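Local coordinates for uncharacterized IolB-like protein (Salmonella typhimurium LT2, PDB 2QJV), which is probably a glucuronate or related sugar-acid isomerase of the KduI/IolB family, with a cupin fold that binds nickel in the crystal, at residues Leu53-Gly58 with Tyr70-Arg75; Pro83-Tyr88 with Val118-Pro123; Ala106-Pro111 with Leu153-Val158; Leu184-Tyr189 with Tyr241-Ala246. The protein carries 2 engineered substitutions. All blocks are in the same frame, centred on the assembly; numbering follows the deposited sequence. Where two conformers were deposited one is given.

Interaction 1: Leu53-Gly58 with Tyr70-Arg75; sequences LVLVAG and YRIGQR
Arg75 meets the backbone carbonyl of Val56 with two nitrogens of its guanidinium. NE lies 2.9 Å from Val56 O in a fairly straight bond (160° at the hydrogen), and NH2 adds a more bent one at 3.3 Å to the same Val56 O. Both arrive from one face of the carbonyl plane, while the oxygen lies almost in the guanidinium plane. With chi1 at 75°, CG sits between the backbone N and C, and the chain then runs extended to NE. NH1 is used elsewhere, in a salt bridge to Glu157 and a hydrogen bond to Ile82 O. The backbone of Arg75 takes part too: Gly58 N donates to Arg75 O at 2.9 Å. A water donates to Gly58 O and Arg75 O and accepts from Gln74 N. Beside this polar patch, Leu55 CD2 lies 4.0 Å from Ile72 CG1. Gly58 and Gly73 adopt positive phi values that suit glycine, and Gly73 also fits close against Leu55. Val56 and Ala57 form a classic beta bulge opposite Glu104. Arginine, with donors on several sides, can satisfy a buried carbonyl at the strand's corner while Glu157 probably balances part of its charge.

Interaction 2: Pro83-Tyr88 with Val118-Pro123; sequences PAYSVY and VRLISP
Ser86 to Tyr88 pair antiparallel with Arg119 to Ile121, the short strand axes 4.6 Å apart at their closest and Ser86-Ile121 and Tyr88-Arg119 forming hydrogen-bonded pairs on either side of the non-hydrogen-bonded pair Val87-Leu120. Ile121 N reaches Ser86 O at 2.8 Å, Ser86 N reaches Ile121 O at 3.1 Å. Where Tyr85 precedes its strand and Pro123 follows its own, Pro123 CD lies over the centre of one face of the Tyr85 ring in a CH-pi contact, 3.4 Å from the centroid and only 10° off the normal; a rigid proline ring suits such a flat surface. Leu120 CD1 comes to the edge of that ring and meets Val87 CG2 at 4.0 Å. This pairing forms one edge of the six-stranded antiparallel sheet of the cupin fold, 119-121 being one of its two outermost strands within the chain. On the side shared by Ser86, Tyr88, Arg119 and Ile121, a face of the Arg119 guanidinium lies against Tyr88 CB, with Arg119 NH1 3.8 Å from Tyr88 CD2; the hydrogen bond of Arg119 NH1 goes to Leu149 O, while Tyr88 OH bonds Glu50. A water accepts from Ser86 OG and donates to Ala84 O and Ile121 O.

Interaction 3: Ala106-Pro111 with Leu153-Val158; sequences AVCSAP and LLVVEV
Leu153 packs against a flat peptide group, not an aromatic ring: its CD2 stands over one face of the Ser109 carbonyl, almost straight above the carbon, with Leu153 CD2 to Ser109 C at 3.6 Å. The edges of the backbone here are engaged with the neighbouring strands, Ser109 bonding Gly30 on one and Cys108 and Ala110 bonding Cys52 and Glu50 on the other; with those edges occupied, the methyl packs on the face. The second branch of Leu153, CD1, reaches Cys108 O at 3.5 Å. With chi1 at -72°, CG is anti to the carbonyl carbon, and from there the two methyls fork over the strand. Leu153 CD2 also touches Ala110 CB at 3.8 Å and Cys108 CB at 4.1 Å, so one methyl fills the dip between two side chains that point its way. Alanine is small enough to let the leucine come close to the backbone. Leu153 sits just ahead of strand 154-160 of the five-stranded sheet, Val155 on it, and both meet strand 104-111 of the six-stranded sheet in the buried interface between these two antiparallel sheets of the cupin fold. Farther along, Val155 CG2 lies 4.2 Å from Cys108 SG, a polarisable, weakly polar sulfur that suits an apolar interior. Val244 lies beside both Cys108 and Leu153, and Cys52 also touches Leu153.

Interaction 4: Leu184-Tyr189 with Tyr241-Ala246; sequences LEETYY and YLNVMA. With NI (nickel (II) ion), chain D.
The antiparallel strand pair 184-189 and 241-246 carries one ligand of the cupin metal site, with Glu186 paired to Met245 across it. Glu186 OE1 binds the nickel ion at 2.1 Å; with His171, His173 and His229 it makes the three-histidine, one-glutamate set familiar from cupins, and two waters bring the ligands to six. Glu186 CG is anti to the backbone N (chi1 -172°) and the chain continues extended, so the carboxylate is carried well out from the strand. Its shaft lies alongside Met245, present as selenomethionine, with Glu186 CG 3.6 Å from Met245 CG. A metal-bound water donates to Glu186 OE2 at 2.9 Å and is hydrogen-bonded to Tyr188 OH at 2.7 Å; that hydroxyl also bonds Ser167. One face of the Tyr188 ring is covered by Asn243, whose ND2 sits over the ring centre, 3.1 Å above the plane. Asn243 ND2 also donates to Thr187 O at 3.1 Å, 159° at the hydrogen, and this bond fixes the amide's rotation; asparagine suits the place because it is short and has an N-H to give. The edge of the same tyrosine ring turns toward the face of Tyr241, an edge-to-face pair, inclined rather than perpendicular, with planes at 50° and centroids 4.6 Å apart. Tyr241 OH is bonded to Ser166. On the opposite side of the sheet, a water bridges Thr187 OG1 and Leu242 O. Asn243 and Tyr241 pack against the second-shell Tyr188 and probably hold its ring in position; its hydroxyl and the Glu186 oxygen that does not bind the metal, OE2, together grip a nickel-bound water.

In the fold
Interactions 1 and 2 lie on one sheet, their centres 9 Å apart, and join where Leu53 O and Val87 N, and Leu55 N and Tyr85 O, come within 2.9 Å. Interaction 3 spans from that sheet to the one holding interaction 4, only 7 Å away between centres; there Val156 O lies 2.8 Å from Asn243 N. Leu242, from interaction 4, packs on Val54 and Val56, and the Arg75-Glu157 salt bridge ties interaction 1 to interaction 3. The nickel bound by Glu186 is about 12 Å from the Val155 side chain, and another nickel lies about 11 Å from the Tyr88 side chain of interaction 2, which comes no nearer than about 7 Å to interaction 4, measured between nearest atoms.

Interaction 1: Leu53-Gly58 with Tyr70-Arg75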
loop_
_atom_site.group_PDB
_atom_site.type_symbol
_atom_site.label_atom_id
_atom_site.label_comp_id
_atom_site.label_asym_id
_atom_site.label_seq_id
_atom_site.Cartn_x
_atom_site.Cartn_y
_atom_site.Cartn_z
ATOM N N LEU A 53 4.077 -28.407 -23.536
ATOM C CA LEU A 53 4.507 -29.157 -22.371
ATOM C C LEU A 53 5.998 -29.115 -22.384
ATOM O O LEU A 53 6.612 -29.680 -23.295
ATOM C CB LEU A 53 4.059 -30.605 -22.467
ATOM C CG LEU A 53 2.615 -31.001 -22.088
ATOM C CD1 LEU A 53 1.615 -29.959 -22.500
ATOM C CD2 LEU A 53 2.300 -32.392 -22.666
ATOM N N VAL A 54 6.589 -28.444 -21.419
ATOM C CA VAL A 54 8.046 -28.325 -21.327
ATOM C C VAL A 54 8.535 -29.194 -20.160
ATOM O O VAL A 54 8.059 -29.058 -19.016
ATOM C CB VAL A 54 8.521 -26.878 -21.177
ATOM C CG1 VAL A 54 10.088 -26.838 -21.054
ATOM C CG2 VAL A 54 8.008 -25.987 -22.347
ATOM N N LEU A 55 9.435 -30.140 -20.478
ATOM C CA LEU A 55 10.077 -30.989 -19.450
ATOM C C LEU A 55 11.276 -30.204 -18.910
ATOM O O LEU A 55 12.358 -30.149 -19.522
ATOM C CB LEU A 55 10.461 -32.380 -19.988
ATOM C CG LEU A 55 9.342 -33.415 -20.271
ATOM C CD1 LEU A 55 8.305 -32.960 -21.298
ATOM C CD2 LEU A 55 9.938 -34.781 -20.725
ATOM N N VAL A 56 11.031 -29.512 -17.806
ATOM C CA VAL A 56 12.037 -28.651 -17.174
ATOM C C VAL A 56 13.183 -29.525 -16.584
ATOM O O VAL A 56 14.366 -29.188 -16.660
ATOM C CB VAL A 56 11.434 -27.676 -16.087
ATOM C CG1 VAL A 56 12.587 -26.814 -15.482
ATOM C CG2 VAL A 56 10.227 -26.801 -16.618
ATOM N N ALA A 57 12.791 -30.653 -16.014
ATOM C CA ALA A 57 13.689 -31.633 -15.420
ATOM C C ALA A 57 12.964 -32.986 -15.314
ATOM O O ALA A 57 11.782 -33.064 -14.936
ATOM C CB ALA A 57 14.170 -31.171 -14.065
ATOM N N GLY A 58 13.663 -34.050 -15.683
ATOM C CA GLY A 58 13.112 -35.372 -15.592
ATOM C C GLY A 58 12.523 -35.917 -16.870
ATOM O O GLY A 58 12.513 -35.270 -17.916
ATOM N N TYR A 70 7.462 -41.963 -25.607
ATOM C CA TYR A 70 7.905 -42.734 -24.437
ATOM C C TYR A 70 9.201 -42.237 -23.810
ATOM O O TYR A 70 10.230 -42.138 -24.498
ATOM C CB TYR A 70 8.117 -44.196 -24.814
ATOM C CG TYR A 70 8.561 -45.068 -23.636
ATOM C CD1 TYR A 70 7.698 -45.302 -22.551
ATOM C CD2 TYR A 70 9.842 -45.644 -23.598
ATOM C CE1 TYR A 70 8.094 -46.084 -21.468
ATOM C CE2 TYR A 70 10.226 -46.451 -22.537
ATOM C CZ TYR A 70 9.357 -46.663 -21.470
ATOM O OH TYR A 70 9.761 -47.455 -20.416
ATOM N N ARG A 71 9.185 -41.977 -22.502
ATOM C CA ARG A 71 10.406 -41.583 -21.774
ATOM C C ARG A 71 11.206 -40.497 -22.478
ATOM O O ARG A 71 12.402 -40.655 -22.730
ATOM C CB ARG A 71 11.321 -42.800 -21.539
ATOM C CG ARG A 71 10.979 -43.636 -20.340
ATOM C CD ARG A 71 11.987 -44.762 -20.169
ATOM N NE ARG A 71 13.354 -44.305 -19.908
ATOM C CZ ARG A 71 13.906 -44.115 -18.708
ATOM N NH1 ARG A 71 13.251 -44.330 -17.564
ATOM N NH2 ARG A 71 15.163 -43.714 -18.659
ATOM N N ILE A 72 10.537 -39.411 -22.835
ATOM C CA ILE A 72 11.225 -38.278 -23.471
ATOM C C ILE A 72 11.817 -37.429 -22.335
ATOM O O ILE A 72 11.478 -37.591 -21.153
ATOM C CB ILE A 72 10.327 -37.492 -24.487
ATOM C CG1 ILE A 72 8.997 -37.039 -23.830
ATOM C CG2 ILE A 72 10.123 -38.356 -25.734
ATOM C CD1 ILE A 72 8.194 -35.934 -24.562
ATOM N N GLY A 73 12.730 -36.548 -22.691
ATOM C CA GLY A 73 13.456 -35.754 -21.717
ATOM C C GLY A 73 14.894 -36.243 -21.721
ATOM O O GLY A 73 15.246 -37.172 -22.448
ATOM N N GLN A 74 15.720 -35.604 -20.918
ATOM C CA GLN A 74 17.111 -35.979 -20.748
ATOM C C GLN A 74 17.669 -35.368 -19.460
ATOM O O GLN A 74 18.105 -36.080 -18.558
ATOM C CB GLN A 74 17.932 -35.536 -21.959
ATOM C CG GLN A 74 19.369 -35.988 -21.972
ATOM C CD GLN A 74 20.110 -35.381 -23.158
ATOM O OE1 GLN A 74 19.518 -34.727 -24.056
ATOM N NE2 GLN A 74 21.393 -35.540 -23.143
ATOM N N ARG A 75 17.699 -34.049 -19.392
ATOM C CA ARG A 75 18.262 -33.369 -18.225
ATOM C C ARG A 75 17.435 -33.634 -16.956
ATOM O O ARG A 75 16.188 -33.681 -16.981
ATOM C CB ARG A 75 18.397 -31.866 -18.492
ATOM C CG ARG A 75 17.115 -31.055 -18.472
ATOM C CD ARG A 75 17.319 -29.703 -19.130
ATOM N NE ARG A 75 16.173 -28.850 -18.848
ATOM C CZ ARG A 75 15.914 -27.679 -19.411
ATOM N NH1 ARG A 75 16.677 -27.201 -20.371
ATOM N NH2 ARG A 75 14.841 -26.999 -19.023
HETATM O O HOH W 1 14.432 -33.777 -19.035
#

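Interaction 2: Pro83-Tyr88 with Val118-Pro123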
loop_
_atom_site.group_PDB
_atom_site.type_symbol
_atom_site.label_atom_id
_atom_site.label_comp_id
_atom_site.label_asym_id
_atom_site.label_seq_id
_atom_site.Cartn_x
_atom_site.Cartn_y
_atom_site.Cartn_z
ATOM N N PRO A 83 19.199 -28.215 -24.157
ATOM C CA PRO A 83 17.787 -27.928 -24.395
ATOM C C PRO A 83 16.779 -28.949 -23.818
ATOM O O PRO A 83 17.066 -30.142 -23.744
ATOM C CB PRO A 83 17.697 -27.868 -25.934
ATOM C CG PRO A 83 19.075 -27.554 -26.390
ATOM C CD PRO A 83 19.964 -28.271 -25.426
ATOM N N ALA A 84 15.640 -28.426 -23.384
ATOM C CA ALA A 84 14.528 -29.242 -22.918
ATOM C C ALA A 84 13.884 -29.991 -24.097
ATOM O O ALA A 84 14.034 -29.605 -25.277
ATOM C CB ALA A 84 13.485 -28.377 -22.252
ATOM N N TYR A 85 13.242 -31.106 -23.752
ATOM C CA TYR A 85 12.259 -31.733 -24.601
ATOM C C TYR A 85 10.909 -31.072 -24.268
ATOM O O TYR A 85 10.607 -30.790 -23.099
ATOM C CB TYR A 85 12.128 -33.242 -24.371
ATOM C CG TYR A 85 13.233 -34.057 -24.969
ATOM C CD1 TYR A 85 14.515 -34.054 -24.412
ATOM C CD2 TYR A 85 12.992 -34.879 -26.066
ATOM C CE1 TYR A 85 15.538 -34.843 -24.965
ATOM C CE2 TYR A 85 13.983 -35.674 -26.604
ATOM C CZ TYR A 85 15.257 -35.651 -26.054
ATOM O OH TYR A 85 16.237 -36.418 -26.640
ATOM N N SER A 86 10.097 -30.869 -25.304
ATOM C CA SER A 86 8.768 -30.310 -25.177
ATOM C C SER A 86 7.822 -31.017 -26.147
ATOM O O SER A 86 8.248 -31.633 -27.129
ATOM C CB SER A 86 8.756 -28.792 -25.478
ATOM O OG SER A 86 9.753 -28.143 -24.710
ATOM N N VAL A 87 6.527 -30.938 -25.853
ATOM C CA VAL A 87 5.486 -31.459 -26.744
ATOM C C VAL A 87 4.446 -30.368 -26.991
ATOM O O VAL A 87 3.900 -29.791 -26.028
ATOM C CB VAL A 87 4.782 -32.715 -26.207
ATOM C CG1 VAL A 87 3.621 -33.116 -27.183
ATOM C CG2 VAL A 87 5.810 -33.820 -25.991
ATOM N N TYR A 88 4.239 -30.053 -28.275
ATOM C CA TYR A 88 3.200 -29.126 -28.694
ATOM C C TYR A 88 1.860 -29.874 -28.820
ATOM O O TYR A 88 1.785 -30.910 -29.487
ATOM C CB TYR A 88 3.550 -28.397 -30.023
ATOM C CG TYR A 88 2.354 -27.614 -30.521
ATOM C CD1 TYR A 88 2.042 -26.357 -29.992
ATOM C CD2 TYR A 88 1.459 -28.167 -31.453
ATOM C CE1 TYR A 88 0.912 -25.677 -30.416
ATOM C CE2 TYR A 88 0.326 -27.483 -31.873
ATOM C CZ TYR A 88 0.062 -26.248 -31.347
ATOM O OH TYR A 88 -1.067 -25.581 -31.754
ATOM N N VAL A 118 -0.230 -32.569 -33.183
ATOM C CA VAL A 118 0.602 -32.815 -32.039
ATOM C C VAL A 118 2.046 -33.017 -32.566
ATOM O O VAL A 118 2.249 -33.691 -33.570
ATOM C CB VAL A 118 0.132 -34.104 -31.281
ATOM C CG1 VAL A 118 1.194 -34.604 -30.256
ATOM C CG2 VAL A 118 -1.247 -33.912 -30.634
ATOM N N ARG A 119 3.047 -32.425 -31.928
ATOM C CA ARG A 119 4.428 -32.694 -32.344
ATOM C C ARG A 119 5.424 -32.608 -31.200
ATOM O O ARG A 119 5.253 -31.837 -30.267
ATOM C CB ARG A 119 4.888 -31.749 -33.483
ATOM C CG ARG A 119 5.201 -30.331 -33.120
ATOM C CD ARG A 119 5.746 -29.541 -34.305
ATOM N NE ARG A 119 6.290 -28.234 -33.896
ATOM C CZ ARG A 119 5.594 -27.126 -33.649
ATOM N NH1 ARG A 119 4.260 -27.082 -33.731
ATOM N NH2 ARG A 119 6.257 -26.033 -33.288
ATOM N N LEU A 120 6.477 -33.406 -31.311
ATOM C CA LEU A 120 7.596 -33.328 -30.432
ATOM C C LEU A 120 8.492 -32.154 -30.843
ATOM O O LEU A 120 8.727 -31.924 -32.024
ATOM C CB LEU A 120 8.451 -34.603 -30.512
ATOM C CG LEU A 120 9.607 -34.771 -29.511
ATOM C CD1 LEU A 120 9.117 -34.846 -28.034
ATOM C CD2 LEU A 120 10.459 -35.994 -29.876
ATOM N N ILE A 121 8.953 -31.396 -29.856
ATOM C CA ILE A 121 9.994 -30.382 -30.071
ATOM C C ILE A 121 11.190 -30.916 -29.278
ATOM O O ILE A 121 11.343 -30.668 -28.082
ATOM C CB ILE A 121 9.626 -28.950 -29.626
ATOM C CG1 ILE A 121 8.276 -28.489 -30.218
ATOM C CG2 ILE A 121 10.810 -27.983 -29.996
ATOM C CD1 ILE A 121 7.706 -27.224 -29.566
ATOM N N SER A 122 12.032 -31.675 -29.960
ATOM C CA SER A 122 13.208 -32.252 -29.341
ATOM C C SER A 122 14.350 -31.221 -29.306
ATOM O O SER A 122 14.247 -30.166 -29.930
ATOM C CB SER A 122 13.636 -33.503 -30.101
ATOM O OG SER A 122 14.307 -33.204 -31.297
ATOM N N PRO A 123 15.428 -31.502 -28.546
ATOM C CA PRO A 123 16.575 -30.589 -28.521
ATOM C C PRO A 123 17.077 -30.152 -29.909
ATOM O O PRO A 123 17.491 -29.010 -30.073
ATOM C CB PRO A 123 17.644 -31.411 -27.776
ATOM C CG PRO A 123 16.855 -32.187 -26.825
ATOM C CD PRO A 123 15.614 -32.607 -27.596
HETATM O O HOH W 2 11.860 -28.318 -26.402
#

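Interaction 3: Ala106-Pro111 with Leu153-Val158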
loop_
_atom_site.group_PDB
_atom_site.type_symbol
_atom_site.label_atom_id
_atom_site.label_comp_id
_atom_site.label_asym_id
_atom_site.label_seq_id
_atom_site.Cartn_x
_atom_site.Cartn_y
_atom_site.Cartn_z
ATOM N N ALA A 106 6.322 -28.117 -17.005
ATOM C CA ALA A 106 5.703 -26.813 -17.284
ATOM C C ALA A 106 4.646 -27.012 -18.373
ATOM O O ALA A 106 4.893 -27.697 -19.381
ATOM C CB ALA A 106 6.740 -25.734 -17.678
ATOM N N VAL A 107 3.436 -26.515 -18.115
ATOM C CA VAL A 107 2.327 -26.529 -19.095
ATOM C C VAL A 107 2.065 -25.051 -19.467
ATOM O O VAL A 107 1.530 -24.248 -18.672
ATOM C CB VAL A 107 1.072 -27.270 -18.599
ATOM C CG1 VAL A 107 0.002 -27.354 -19.718
ATOM C CG2 VAL A 107 1.435 -28.705 -18.079
ATOM N N CYS A 108 2.483 -24.691 -20.674
ATOM C CA CYS A 108 2.335 -23.331 -21.203
ATOM C C CYS A 108 1.069 -23.308 -22.034
ATOM O O CYS A 108 0.913 -24.164 -22.903
ATOM C CB CYS A 108 3.548 -22.939 -22.069
ATOM S SG CYS A 108 5.161 -23.300 -21.339
ATOM N N SER A 109 0.146 -22.373 -21.775
ATOM C CA SER A 109 -1.101 -22.355 -22.518
ATOM C C SER A 109 -1.510 -20.983 -23.041
ATOM O O SER A 109 -1.148 -19.966 -22.478
ATOM C CB SER A 109 -2.243 -22.948 -21.657
ATOM O OG SER A 109 -2.476 -22.188 -20.488
ATOM N N ALA A 110 -2.279 -21.000 -24.128
ATOM C CA ALA A 110 -2.806 -19.797 -24.776
ATOM C C ALA A 110 -3.987 -20.192 -25.644
ATOM O O ALA A 110 -4.218 -21.394 -25.870
ATOM C CB ALA A 110 -1.716 -19.038 -25.591
ATOM N N PRO A 111 -4.758 -19.205 -26.121
ATOM C CA PRO A 111 -5.885 -19.576 -26.985
ATOM C C PRO A 111 -5.472 -20.361 -28.243
ATOM O O PRO A 111 -4.445 -20.076 -28.886
ATOM C CB PRO A 111 -6.537 -18.224 -27.329
ATOM C CG PRO A 111 -6.157 -17.340 -26.171
ATOM C CD PRO A 111 -4.746 -17.755 -25.843
ATOM N N LEU A 153 1.207 -19.379 -28.823
ATOM C CA LEU A 153 2.352 -19.569 -27.905
ATOM C C LEU A 153 3.737 -19.216 -28.442
ATOM O O LEU A 153 4.111 -19.574 -29.562
ATOM C CB LEU A 153 2.395 -21.024 -27.368
ATOM C CG LEU A 153 1.336 -21.459 -26.341
ATOM C CD1 LEU A 153 1.249 -23.031 -26.241
ATOM C CD2 LEU A 153 1.553 -20.788 -24.958
ATOM N N LEU A 154 4.492 -18.516 -27.590
ATOM C CA LEU A 154 5.886 -18.199 -27.813
ATOM C C LEU A 154 6.542 -18.640 -26.507
ATOM O O LEU A 154 6.113 -18.223 -25.446
ATOM C CB LEU A 154 6.089 -16.720 -28.084
ATOM C CG LEU A 154 5.413 -16.137 -29.351
ATOM C CD1 LEU A 154 5.389 -14.590 -29.317
ATOM C CD2 LEU A 154 6.112 -16.670 -30.583
ATOM N N VAL A 155 7.561 -19.494 -26.605
ATOM C CA VAL A 155 8.229 -20.101 -25.435
ATOM C C VAL A 155 9.747 -20.042 -25.612
ATOM O O VAL A 155 10.288 -20.366 -26.675
ATOM C CB VAL A 155 7.758 -21.568 -25.155
ATOM C CG1 VAL A 155 8.413 -22.149 -23.882
ATOM C CG2 VAL A 155 6.210 -21.667 -25.080
ATOM N N VAL A 156 10.422 -19.571 -24.563
ATOM C CA VAL A 156 11.874 -19.467 -24.565
ATOM C C VAL A 156 12.386 -19.737 -23.138
ATOM O O VAL A 156 11.677 -19.488 -22.174
ATOM C CB VAL A 156 12.320 -18.052 -25.076
ATOM C CG1 VAL A 156 11.812 -16.938 -24.131
ATOM C CG2 VAL A 156 13.839 -17.939 -25.272
ATOM N N GLU A 157 13.602 -20.274 -23.027
ATOM C CA GLU A 157 14.283 -20.412 -21.736
ATOM C C GLU A 157 15.664 -19.701 -21.864
ATOM O O GLU A 157 16.332 -19.729 -22.913
ATOM C CB GLU A 157 14.310 -21.873 -21.221
ATOM C CG GLU A 157 15.133 -22.819 -22.003
ATOM C CD GLU A 157 15.084 -24.256 -21.532
ATOM O OE1 GLU A 157 14.234 -24.648 -20.688
ATOM O OE2 GLU A 157 15.841 -25.016 -22.125
ATOM N N VAL A 158 16.057 -19.016 -20.790
ATOM C CA VAL A 158 17.265 -18.218 -20.729
ATOM C C VAL A 158 18.085 -18.508 -19.455
ATOM O O VAL A 158 17.506 -18.706 -18.377
ATOM C CB VAL A 158 16.903 -16.695 -20.791
ATOM C CG1 VAL A 158 18.170 -15.799 -20.741
ATOM C CG2 VAL A 158 16.049 -16.385 -22.036
#

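Interaction 4: Leu184-Tyr189 with Tyr241-Ala246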
loop_
_atom_site.group_PDB
_atom_site.type_symbol
_atom_site.label_atom_id
_atom_site.label_comp_id
_atom_site.label_asym_id
_atom_site.label_seq_id
_atom_site.Cartn_x
_atom_site.Cartn_y
_atom_site.Cartn_z
ATOM N N LEU A 184 2.105 -8.429 -25.843
ATOM C CA LEU A 184 2.428 -9.785 -25.440
ATOM C C LEU A 184 2.540 -9.862 -23.934
ATOM O O LEU A 184 3.383 -9.218 -23.314
ATOM C CB LEU A 184 3.735 -10.305 -26.088
ATOM C CG LEU A 184 3.717 -10.541 -27.600
ATOM C CD1 LEU A 184 5.145 -10.769 -28.025
ATOM C CD2 LEU A 184 2.754 -11.709 -28.147
ATOM N N GLU A 185 1.604 -10.598 -23.333
ATOM C CA GLU A 185 1.698 -10.912 -21.915
ATOM C C GLU A 185 2.926 -11.826 -21.768
ATOM O O GLU A 185 3.228 -12.588 -22.675
ATOM C CB GLU A 185 0.435 -11.615 -21.450
ATOM C CG GLU A 185 -0.787 -10.713 -21.499
ATOM C CD GLU A 185 -2.104 -11.443 -21.728
ATOM O OE1 GLU A 185 -2.139 -12.684 -21.681
ATOM O OE2 GLU A 185 -3.115 -10.743 -21.978
ATOM N N GLU A 186 3.601 -11.765 -20.635
ATOM C CA GLU A 186 4.785 -12.586 -20.416
ATOM C C GLU A 186 4.885 -13.079 -18.960
ATOM O O GLU A 186 4.649 -12.347 -17.999
ATOM C CB GLU A 186 6.072 -11.853 -20.841
ATOM C CG GLU A 186 7.306 -12.740 -20.811
ATOM C CD GLU A 186 8.530 -12.152 -21.471
ATOM O OE1 GLU A 186 8.598 -10.921 -21.667
ATOM O OE2 GLU A 186 9.481 -12.919 -21.761
ATOM N N THR A 187 5.190 -14.363 -18.830
ATOM C CA THR A 187 5.470 -14.969 -17.536
ATOM C C THR A 187 6.959 -15.381 -17.498
ATOM O O THR A 187 7.553 -15.702 -18.526
ATOM C CB THR A 187 4.526 -16.176 -17.192
ATOM O OG1 THR A 187 4.661 -17.192 -18.197
ATOM C CG2 THR A 187 3.024 -15.727 -16.997
ATOM N N TYR A 188 7.535 -15.326 -16.295
ATOM C CA TYR A 188 8.891 -15.745 -15.973
ATOM C C TYR A 188 8.755 -16.799 -14.882
ATOM O O TYR A 188 8.162 -16.525 -13.856
ATOM C CB TYR A 188 9.737 -14.607 -15.375
ATOM C CG TYR A 188 10.353 -13.657 -16.380
ATOM C CD1 TYR A 188 9.550 -12.850 -17.160
ATOM C CD2 TYR A 188 11.739 -13.570 -16.557
ATOM C CE1 TYR A 188 10.081 -12.001 -18.089
ATOM C CE2 TYR A 188 12.276 -12.718 -17.499
ATOM C CZ TYR A 188 11.440 -11.936 -18.250
ATOM O OH TYR A 188 11.981 -11.105 -19.162
ATOM N N TYR A 189 9.318 -17.974 -15.104
ATOM C CA TYR A 189 9.402 -19.027 -14.104
ATOM C C TYR A 189 10.898 -19.152 -13.788
ATOM O O TYR A 189 11.675 -19.717 -14.591
ATOM C CB TYR A 189 8.799 -20.339 -14.606
ATOM C CG TYR A 189 8.987 -21.528 -13.673
ATOM C CD1 TYR A 189 8.426 -21.535 -12.373
ATOM C CD2 TYR A 189 9.637 -22.683 -14.106
ATOM C CE1 TYR A 189 8.588 -22.611 -11.526
ATOM C CE2 TYR A 189 9.791 -23.798 -13.260
ATOM C CZ TYR A 189 9.271 -23.755 -11.963
ATOM O OH TYR A 189 9.415 -24.847 -11.152
ATOM N N TYR A 241 15.388 -18.913 -16.338
ATOM C CA TYR A 241 13.938 -18.727 -16.412
ATOM C C TYR A 241 13.339 -19.227 -17.713
ATOM O O TYR A 241 13.975 -19.198 -18.767
ATOM C CB TYR A 241 13.476 -17.274 -16.117
ATOM C CG TYR A 241 14.176 -16.178 -16.894
ATOM C CD1 TYR A 241 13.829 -15.894 -18.229
ATOM C CD2 TYR A 241 15.163 -15.398 -16.285
ATOM C CE1 TYR A 241 14.451 -14.889 -18.926
ATOM C CE2 TYR A 241 15.795 -14.394 -16.973
ATOM C CZ TYR A 241 15.432 -14.133 -18.306
ATOM O OH TYR A 241 16.039 -13.108 -18.990
ATOM N N LEU A 242 12.117 -19.762 -17.582
ATOM C CA LEU A 242 11.292 -20.214 -18.676
ATOM C C LEU A 242 10.194 -19.181 -18.849
ATOM O O LEU A 242 9.486 -18.851 -17.877
ATOM C CB LEU A 242 10.712 -21.601 -18.405
ATOM C CG LEU A 242 9.749 -22.226 -19.394
ATOM C CD1 LEU A 242 10.416 -22.523 -20.764
ATOM C CD2 LEU A 242 9.158 -23.518 -18.768
ATOM N N ASN A 243 10.102 -18.629 -20.053
ATOM C CA ASN A 243 9.111 -17.598 -20.415
ATOM C C ASN A 243 8.067 -18.103 -21.368
ATOM O O ASN A 243 8.356 -18.894 -22.280
ATOM C CB ASN A 243 9.732 -16.369 -21.139
ATOM C CG ASN A 243 10.820 -15.637 -20.348
ATOM O OD1 ASN A 243 11.897 -15.365 -20.888
ATOM N ND2 ASN A 243 10.562 -15.324 -19.128
ATOM N N VAL A 244 6.839 -17.645 -21.143
ATOM C CA VAL A 244 5.694 -17.875 -22.024
ATOM C C VAL A 244 5.165 -16.477 -22.427
ATOM O O VAL A 244 5.027 -15.567 -21.575
ATOM C CB VAL A 244 4.554 -18.753 -21.399
ATOM C CG1 VAL A 244 3.405 -19.014 -22.401
ATOM C CG2 VAL A 244 5.140 -20.085 -20.840
HETATM N N MSE A 245 4.901 -16.313 -23.718
HETATM C CA MSE A 245 4.258 -15.131 -24.258
HETATM C C MSE A 245 3.128 -15.481 -25.199
HETATM O O MSE A 245 3.141 -16.524 -25.846
HETATM C CB MSE A 245 5.238 -14.233 -25.030
HETATM C CG MSE A 245 6.248 -13.512 -24.166
HETATM SE SE MSE A 245 7.394 -12.417 -25.327
HETATM C CE MSE A 245 8.266 -13.783 -26.199
ATOM N N ALA A 246 2.136 -14.589 -25.246
ATOM C CA ALA A 246 1.021 -14.652 -26.196
ATOM C C ALA A 246 0.250 -13.333 -26.193
ATOM O O ALA A 246 0.298 -12.571 -25.215
ATOM C CB ALA A 246 0.042 -15.878 -25.935
HETATM NI NI NI D . 9.912 -9.611 -22.651
HETATM O O HOH W 3 11.499 -10.870 -21.809
HETATM O O HOH W 4 6.735 -18.845 -17.509
HETATM O O HOH W 5 10.209 -11.009 -24.307
#